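Local coordinates for SAM dependent methyltransferase (Aquifex aeolicus, PDB 3DH0), which binds S-adenosylmethionine and probably transfers its methyl group to an acceptor, as a member of the Rossmann-like class I methyltransferases, at residues 6-10 with 117-121; 46-52 with 77-82. Numbering follows the deposited sequence.

Overall arrangement
Both contacts border the same S-adenosylmethionine without touching each other: their centres lie about 16 Å apart and their nearest atoms about 7 Å. Along the chain, contact 2 is nested inside the loop that contact 1 closes. Contact 1 joins the start of the modelled chain, ahead of helix 26-33, to the loop between strand 107-113 and helix 122-132, at the surface. Contact 2 is buried and packs the loop after strand 40-43 on helix 72-85, which follows the neighbouring parallel strand 64-69. These strands belong to one mixed seven-stranded sheet of order 3-2-1-4-5-7-6, the class I methyltransferase arrangement; loops after strands 40-43 and 107-113 shape the pocket, with the N-terminal segment 6-10 added.

Contact 1 of 2, residues 6-10 with 117-121; sequences KFDPS and HELSE. With SAM (S-adenosylmethionine), chain C.
Lys6 lays its side chain alongside Glu118, with CD of Lys6 4.1 Å from OE1 of Glu118; their CA atoms, 5.7 Å apart, are the nearest CA pair between the segments. Chi angles m, m, t, t carry Lys6 NZ to the carbonyl O of Glu118 (hydrogen bond, 3.0 Å) and to N7 of the SAM adenine (hydrogen bond, 2.9 Å); Glu97 adds a salt bridge. Conversely, Glu118, ending a 3-10 segment with chi1 near -94° and chi2 t, reaches toward segment 6-10, where its OE1 accepts a hydrogen bond from the backbone N of Phe7 (2.9 Å). Its OE2 lies at the Phe7 ring edge, 3.6 Å from Phe7 CB and 3.2 Å from C5' of SAM. Phe7, in a polyproline-II-like backbone (-66/149), has CB 3.7 Å from SAM C3'; chi1 t leads its ring away from 117-121. Leu119 turns CA-to-CB away from 6-10, its CD2 3.4 Å from SAM N6. Lys6 and Phe7 thus line one side of the SAM pocket of a class I methyltransferase fold.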
loop_
_atom_site.group_PDB
_atom_site.type_symbol
_atom_site.label_atom_id
_atom_site.label_comp_id
_atom_site.label_asym_id
_atom_site.label_seq_id
_atom_site.Cartn_x
_atom_site.Cartn_y
_atom_site.Cartn_z
ATOM N N LYS A 6 -1.122 8.237 13.008
ATOM C CA LYS A 6 0.116 7.767 12.310
ATOM C C LYS A 6 0.802 6.648 13.080
ATOM O O LYS A 6 0.768 6.618 14.307
ATOM C CB LYS A 6 1.112 8.914 12.134
ATOM C CG LYS A 6 0.600 10.095 11.322
ATOM C CD LYS A 6 0.137 9.719 9.912
ATOM C CE LYS A 6 -0.463 10.952 9.238
ATOM N NZ LYS A 6 -1.158 10.682 7.971
ATOM N N PHE A 7 1.439 5.724 12.379
ATOM C CA PHE A 7 2.100 4.648 13.092
ATOM C C PHE A 7 3.240 5.225 13.904
ATOM O O PHE A 7 3.844 6.209 13.505
ATOM C CB PHE A 7 2.646 3.598 12.141
ATOM C CG PHE A 7 2.921 2.298 12.813
ATOM C CD1 PHE A 7 1.890 1.400 13.049
ATOM C CD2 PHE A 7 4.201 1.995 13.269
ATOM C CE1 PHE A 7 2.117 0.215 13.734
ATOM C CE2 PHE A 7 4.440 0.806 13.959
ATOM C CZ PHE A 7 3.395 -0.090 14.193
ATOM N N ASP A 8 3.543 4.610 15.039
ATOM C CA ASP A 8 4.620 5.106 15.880
ATOM C C ASP A 8 6.004 4.590 15.515
ATOM O O ASP A 8 6.321 3.413 15.700
ATOM C CB ASP A 8 4.352 4.796 17.347
ATOM C CG ASP A 8 5.521 5.182 18.230
ATOM O OD1 ASP A 8 5.918 6.374 18.206
ATOM O OD2 ASP A 8 6.049 4.292 18.935
ATOM N N PRO A 9 6.857 5.487 15.013
ATOM C CA PRO A 9 8.228 5.201 14.602
ATOM C C PRO A 9 9.052 4.293 15.533
ATOM O O PRO A 9 9.888 3.524 15.054
ATOM C CB PRO A 9 8.833 6.592 14.472
ATOM C CG PRO A 9 7.697 7.387 13.974
ATOM C CD PRO A 9 6.534 6.909 14.805
ATOM N N SER A 10 8.836 4.363 16.846
ATOM C CA SER A 10 9.624 3.520 17.749
ATOM C C SER A 10 9.133 2.072 17.825
ATOM O O SER A 10 9.744 1.237 18.490
ATOM C CB SER A 10 9.680 4.130 19.156
ATOM O OG SER A 10 8.439 4.003 19.826
ATOM N N HIS A 117 -6.517 3.671 6.569
ATOM C CA HIS A 117 -7.134 4.210 7.780
ATOM C C HIS A 117 -6.236 5.220 8.511
ATOM O O HIS A 117 -6.652 5.814 9.501
ATOM C CB HIS A 117 -7.482 3.078 8.752
ATOM C CG HIS A 117 -6.280 2.416 9.342
ATOM N ND1 HIS A 117 -5.478 1.554 8.625
ATOM C CD2 HIS A 117 -5.686 2.566 10.553
ATOM C CE1 HIS A 117 -4.439 1.206 9.364
ATOM N NE2 HIS A 117 -4.541 1.809 10.537
ATOM N N GLU A 118 -5.007 5.406 8.036
ATOM C CA GLU A 118 -4.075 6.344 8.662
ATOM C C GLU A 118 -4.019 7.711 7.963
ATOM O O GLU A 118 -3.363 8.639 8.440
ATOM C CB GLU A 118 -2.666 5.749 8.688
ATOM C CG GLU A 118 -2.329 5.025 9.954
ATOM C CD GLU A 118 -0.853 4.720 10.065
ATOM O OE1 GLU A 118 -0.039 5.633 9.848
ATOM O OE2 GLU A 118 -0.506 3.565 10.379
ATOM N N LEU A 119 -4.702 7.829 6.833
ATOM C CA LEU A 119 -4.711 9.072 6.073
ATOM C C LEU A 119 -5.491 10.215 6.735
ATOM O O LEU A 119 -6.677 10.066 7.039
ATOM C CB LEU A 119 -5.300 8.808 4.683
ATOM C CG LEU A 119 -4.619 7.737 3.825
ATOM C CD1 LEU A 119 -5.427 7.457 2.564
ATOM C CD2 LEU A 119 -3.220 8.207 3.477
ATOM N N SER A 120 -4.833 11.353 6.949
ATOM C CA SER A 120 -5.501 12.515 7.539
ATOM C C SER A 120 -6.721 12.908 6.697
ATOM O O SER A 120 -7.841 12.976 7.194
ATOM C CB SER A 120 -4.544 13.706 7.616
ATOM O OG SER A 120 -3.538 13.498 8.594
ATOM N N GLU A 121 -6.501 13.170 5.417
ATOM C CA GLU A 121 -7.597 13.552 4.545
ATOM C C GLU A 121 -7.682 12.653 3.321
ATOM O O GLU A 121 -7.173 12.975 2.243
ATOM C CB GLU A 121 -7.432 15.010 4.146
ATOM C CG GLU A 121 -7.507 15.939 5.351
ATOM C CD GLU A 121 -6.731 17.225 5.154
ATOM O OE1 GLU A 121 -5.476 17.160 5.077
ATOM O OE2 GLU A 121 -7.386 18.296 5.072
HETATM N N SAM C . 2.484 -1.153 4.971
HETATM C CA SAM C . 3.588 -1.391 5.951
HETATM C C SAM C . 3.911 -2.865 6.037
HETATM O O SAM C . 3.266 -3.651 5.342
HETATM O OXT SAM C . 4.849 -3.176 6.842
HETATM C CB SAM C . 3.176 -0.876 7.327
HETATM C CG SAM C . 2.551 0.451 7.179
HETATM S SD SAM C . 1.937 1.349 8.630
HETATM C CE SAM C . 0.498 0.389 9.104
HETATM C "C5'" SAM C . 1.322 2.778 7.872
HETATM C "C4'" SAM C . 2.361 3.771 7.395
HETATM O "O4'" SAM C . 1.608 4.794 6.754
HETATM C "C3'" SAM C . 3.046 4.535 8.545
HETATM O "O3'" SAM C . 4.430 4.080 8.524
HETATM C "C2'" SAM C . 3.010 6.001 8.159
HETATM O "O2'" SAM C . 4.177 6.782 8.314
HETATM C "C1'" SAM C . 2.383 5.921 6.733
HETATM N N9 SAM C . 1.499 6.997 6.329
HETATM C C8 SAM C . 0.472 7.618 7.013
HETATM N N7 SAM C . -0.119 8.540 6.319
HETATM C C5 SAM C . 0.552 8.538 5.098
HETATM C C6 SAM C . 0.389 9.299 3.904
HETATM N N6 SAM C . -0.559 10.255 3.791
HETATM N N1 SAM C . 1.240 9.042 2.837
HETATM C C2 SAM C . 2.177 8.077 2.994
HETATM N N3 SAM C . 2.407 7.310 4.065
HETATM C C4 SAM C . 1.554 7.590 5.089
#

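Contact 2 of 2, residues 46-52 with 77-82; sequences TGAGFYL and YAWEKV. With SAM (S-adenosylmethionine), chain C.
Segment 46-52 presses Ala48 and Gly49 against helix 72-85, with Gly49 and Ala78 CA atoms 4.6 Å apart. A type II' beta turn from Thr46 to Gly49, closed by Gly49 N to Thr46 O at 2.7 Å, has Gly47 at phi/psi 53/-115. At Gly49 (85/27) a CB would be jammed against Ala48 O, which alone calls for glycine; an ideal CB would also sit a tight 3.2 Å from Ala78 CB and clash with Leu52 CD1 at 3.0 Å.

Tyr77, chi1 t and chi2 near 93°, brings CE2 to 3.6 Å from Ala48 CB and turns its ring edge to Ala48 O, which is 3.5 Å from Tyr77 CD2. The same Ala48 O receives a CA-H...O contact from Ala78 CA at 3.6 Å. Lys81 bends through chi1 156°, chi2 109° and chi3 p, passing its CE 3.1 Å from Ala48 O and 3.3 Å from Gly49 O. Its NZ forms a salt bridge with Asp16, to which Tyr77 OH is also hydrogen-bonded. Leu52 (chi1 m, chi2 t) sets CD1 4.4 Å from Ala78 CB and 4.2 Å from Val82 CG1, while Thr46 (chi1 t) places CG2 4.1 Å from Ala78 CB.

Toward the cofactor, Gly47 CA lies 3.8 Å from SAM O3' and Phe50 CB 3.4 Å from SAM OXT. This is the glycine-rich part of the first SAM-binding motif, following strand 40-43, as in Rossmann-like methyltransferases.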
loop_
_atom_site.group_PDB
_atom_site.type_symbol
_atom_site.label_atom_id
_atom_site.label_comp_id
_atom_site.label_asym_id
_atom_site.label_seq_id
_atom_site.Cartn_x
_atom_site.Cartn_y
_atom_site.Cartn_z
ATOM N N THR A 46 4.848 2.685 3.013
ATOM C CA THR A 46 5.931 1.726 2.957
ATOM C C THR A 46 6.443 1.277 4.327
ATOM O O THR A 46 6.893 0.146 4.480
ATOM C CB THR A 46 7.083 2.262 2.109
ATOM O OG1 THR A 46 7.830 1.160 1.596
ATOM C CG2 THR A 46 7.998 3.138 2.934
ATOM N N GLY A 47 6.366 2.159 5.315
ATOM C CA GLY A 47 6.806 1.824 6.657
ATOM C C GLY A 47 8.212 1.265 6.773
ATOM O O GLY A 47 9.191 1.954 6.511
ATOM N N ALA A 48 8.315 0.008 7.187
ATOM C CA ALA A 48 9.611 -0.638 7.323
ATOM C C ALA A 48 10.090 -1.194 5.975
ATOM O O ALA A 48 11.246 -1.557 5.821
ATOM C CB ALA A 48 9.519 -1.758 8.359
ATOM N N GLY A 49 9.183 -1.246 5.006
ATOM C CA GLY A 49 9.509 -1.766 3.693
ATOM C C GLY A 49 9.356 -3.271 3.677
ATOM O O GLY A 49 10.015 -3.960 2.900
ATOM N N PHE A 50 8.477 -3.773 4.544
ATOM C CA PHE A 50 8.227 -5.201 4.684
ATOM C C PHE A 50 7.840 -5.894 3.391
ATOM O O PHE A 50 8.488 -6.851 2.993
ATOM C CB PHE A 50 7.148 -5.451 5.733
ATOM C CG PHE A 50 6.891 -6.902 5.988
ATOM C CD1 PHE A 50 7.856 -7.693 6.609
ATOM C CD2 PHE A 50 5.705 -7.497 5.569
ATOM C CE1 PHE A 50 7.643 -9.061 6.810
ATOM C CE2 PHE A 50 5.478 -8.867 5.763
ATOM C CZ PHE A 50 6.451 -9.650 6.384
ATOM N N TYR A 51 6.787 -5.422 2.738
ATOM C CA TYR A 51 6.344 -6.015 1.480
ATOM C C TYR A 51 7.180 -5.627 0.254
ATOM O O TYR A 51 6.926 -6.101 -0.840
ATOM C CB TYR A 51 4.883 -5.659 1.227
ATOM C CG TYR A 51 3.940 -6.265 2.228
ATOM C CD1 TYR A 51 3.748 -7.642 2.283
ATOM C CD2 TYR A 51 3.256 -5.474 3.138
ATOM C CE1 TYR A 51 2.901 -8.211 3.224
ATOM C CE2 TYR A 51 2.402 -6.044 4.088
ATOM C CZ TYR A 51 2.237 -7.406 4.118
ATOM O OH TYR A 51 1.421 -7.983 5.043
ATOM N N LEU A 52 8.185 -4.782 0.440
ATOM C CA LEU A 52 9.021 -4.343 -0.673
ATOM C C LEU A 52 9.749 -5.462 -1.420
ATOM O O LEU A 52 9.847 -5.439 -2.649
ATOM C CB LEU A 52 10.018 -3.271 -0.200
ATOM C CG LEU A 52 9.446 -1.847 -0.011
ATOM C CD1 LEU A 52 10.549 -0.869 0.399
ATOM C CD2 LEU A 52 8.790 -1.384 -1.301
ATOM N N TYR A 77 14.603 3.795 7.193
ATOM C CA TYR A 77 14.644 2.402 7.590
ATOM C C TYR A 77 14.416 1.528 6.363
ATOM O O TYR A 77 15.145 0.558 6.135
ATOM C CB TYR A 77 13.560 2.118 8.624
ATOM C CG TYR A 77 13.641 0.736 9.214
ATOM C CD1 TYR A 77 14.343 0.500 10.397
ATOM C CD2 TYR A 77 13.009 -0.345 8.596
ATOM C CE1 TYR A 77 14.408 -0.772 10.949
ATOM C CE2 TYR A 77 13.072 -1.618 9.143
ATOM C CZ TYR A 77 13.769 -1.822 10.317
ATOM O OH TYR A 77 13.818 -3.078 10.857
ATOM N N ALA A 78 13.394 1.873 5.582
ATOM C CA ALA A 78 13.060 1.133 4.367
ATOM C C ALA A 78 14.193 1.216 3.354
ATOM O O ALA A 78 14.468 0.267 2.637
ATOM C CB ALA A 78 11.779 1.683 3.753
ATOM N N TRP A 79 14.847 2.364 3.300
ATOM C CA TRP A 79 15.949 2.554 2.385
ATOM C C TRP A 79 17.085 1.598 2.732
ATOM O O TRP A 79 17.568 0.873 1.868
ATOM C CB TRP A 79 16.430 4.001 2.455
ATOM C CG TRP A 79 17.589 4.277 1.579
ATOM C CD1 TRP A 79 18.790 4.782 1.955
ATOM C CD2 TRP A 79 17.675 4.025 0.177
ATOM N NE1 TRP A 79 19.629 4.857 0.872
ATOM C CE2 TRP A 79 18.966 4.398 -0.234
ATOM C CE3 TRP A 79 16.782 3.515 -0.774
ATOM C CZ2 TRP A 79 19.394 4.276 -1.555
ATOM C CZ3 TRP A 79 17.206 3.391 -2.093
ATOM C CH2 TRP A 79 18.500 3.770 -2.471
ATOM N N GLU A 80 17.512 1.594 3.994
ATOM C CA GLU A 80 18.592 0.717 4.405
ATOM C C GLU A 80 18.182 -0.717 4.112
ATOM O O GLU A 80 19.008 -1.589 3.878
ATOM C CB GLU A 80 18.908 0.885 5.892
ATOM C CG GLU A 80 19.929 -0.136 6.381
ATOM C CD GLU A 80 20.596 0.226 7.698
ATOM O OE1 GLU A 80 19.882 0.467 8.703
ATOM O OE2 GLU A 80 21.848 0.256 7.741
ATOM N N LYS A 81 16.888 -0.960 4.109
ATOM C CA LYS A 81 16.407 -2.288 3.826
ATOM C C LYS A 81 16.719 -2.682 2.394
ATOM O O LYS A 81 17.333 -3.713 2.160
ATOM C CB LYS A 81 14.901 -2.372 4.063
ATOM C CG LYS A 81 14.229 -3.484 3.280
ATOM C CD LYS A 81 13.787 -4.623 4.170
ATOM C CE LYS A 81 12.582 -4.221 4.989
ATOM N NZ LYS A 81 12.241 -5.238 6.003
ATOM N N VAL A 82 16.304 -1.867 1.429
ATOM C CA VAL A 82 16.553 -2.217 0.040
ATOM C C VAL A 82 18.026 -2.442 -0.243
ATOM O O VAL A 82 18.379 -3.300 -1.058
ATOM C CB VAL A 82 16.023 -1.145 -0.954
ATOM C CG1 VAL A 82 14.617 -0.724 -0.572
ATOM C CG2 VAL A 82 16.970 0.023 -1.013
HETATM N N SAM C . 2.484 -1.153 4.971
HETATM C CA SAM C . 3.588 -1.391 5.951
HETATM C C SAM C . 3.911 -2.865 6.037
HETATM O O SAM C . 3.266 -3.651 5.342
HETATM O OXT SAM C . 4.849 -3.176 6.842
HETATM C CB SAM C . 3.176 -0.876 7.327
HETATM C CG SAM C . 2.551 0.451 7.179
HETATM S SD SAM C . 1.937 1.349 8.630
HETATM C CE SAM C . 0.498 0.389 9.104
HETATM C "C5'" SAM C . 1.322 2.778 7.872
HETATM C "C4'" SAM C . 2.361 3.771 7.395
HETATM O "O4'" SAM C . 1.608 4.794 6.754
HETATM C "C3'" SAM C . 3.046 4.535 8.545
HETATM O "O3'" SAM C . 4.430 4.080 8.524
HETATM C "C2'" SAM C . 3.010 6.001 8.159
HETATM O "O2'" SAM C . 4.177 6.782 8.314
HETATM C "C1'" SAM C . 2.383 5.921 6.733
HETATM N N9 SAM C . 1.499 6.997 6.329
HETATM C C8 SAM C . 0.472 7.618 7.013
HETATM N N7 SAM C . -0.119 8.540 6.319
HETATM C C5 SAM C . 0.552 8.538 5.098
HETATM C C6 SAM C . 0.389 9.299 3.904
HETATM N N6 SAM C . -0.559 10.255 3.791
HETATM N N1 SAM C . 1.240 9.042 2.837
HETATM C C2 SAM C . 2.177 8.077 2.994
HETATM N N3 SAM C . 2.407 7.310 4.065
HETATM C C4 SAM C . 1.554 7.590 5.089
#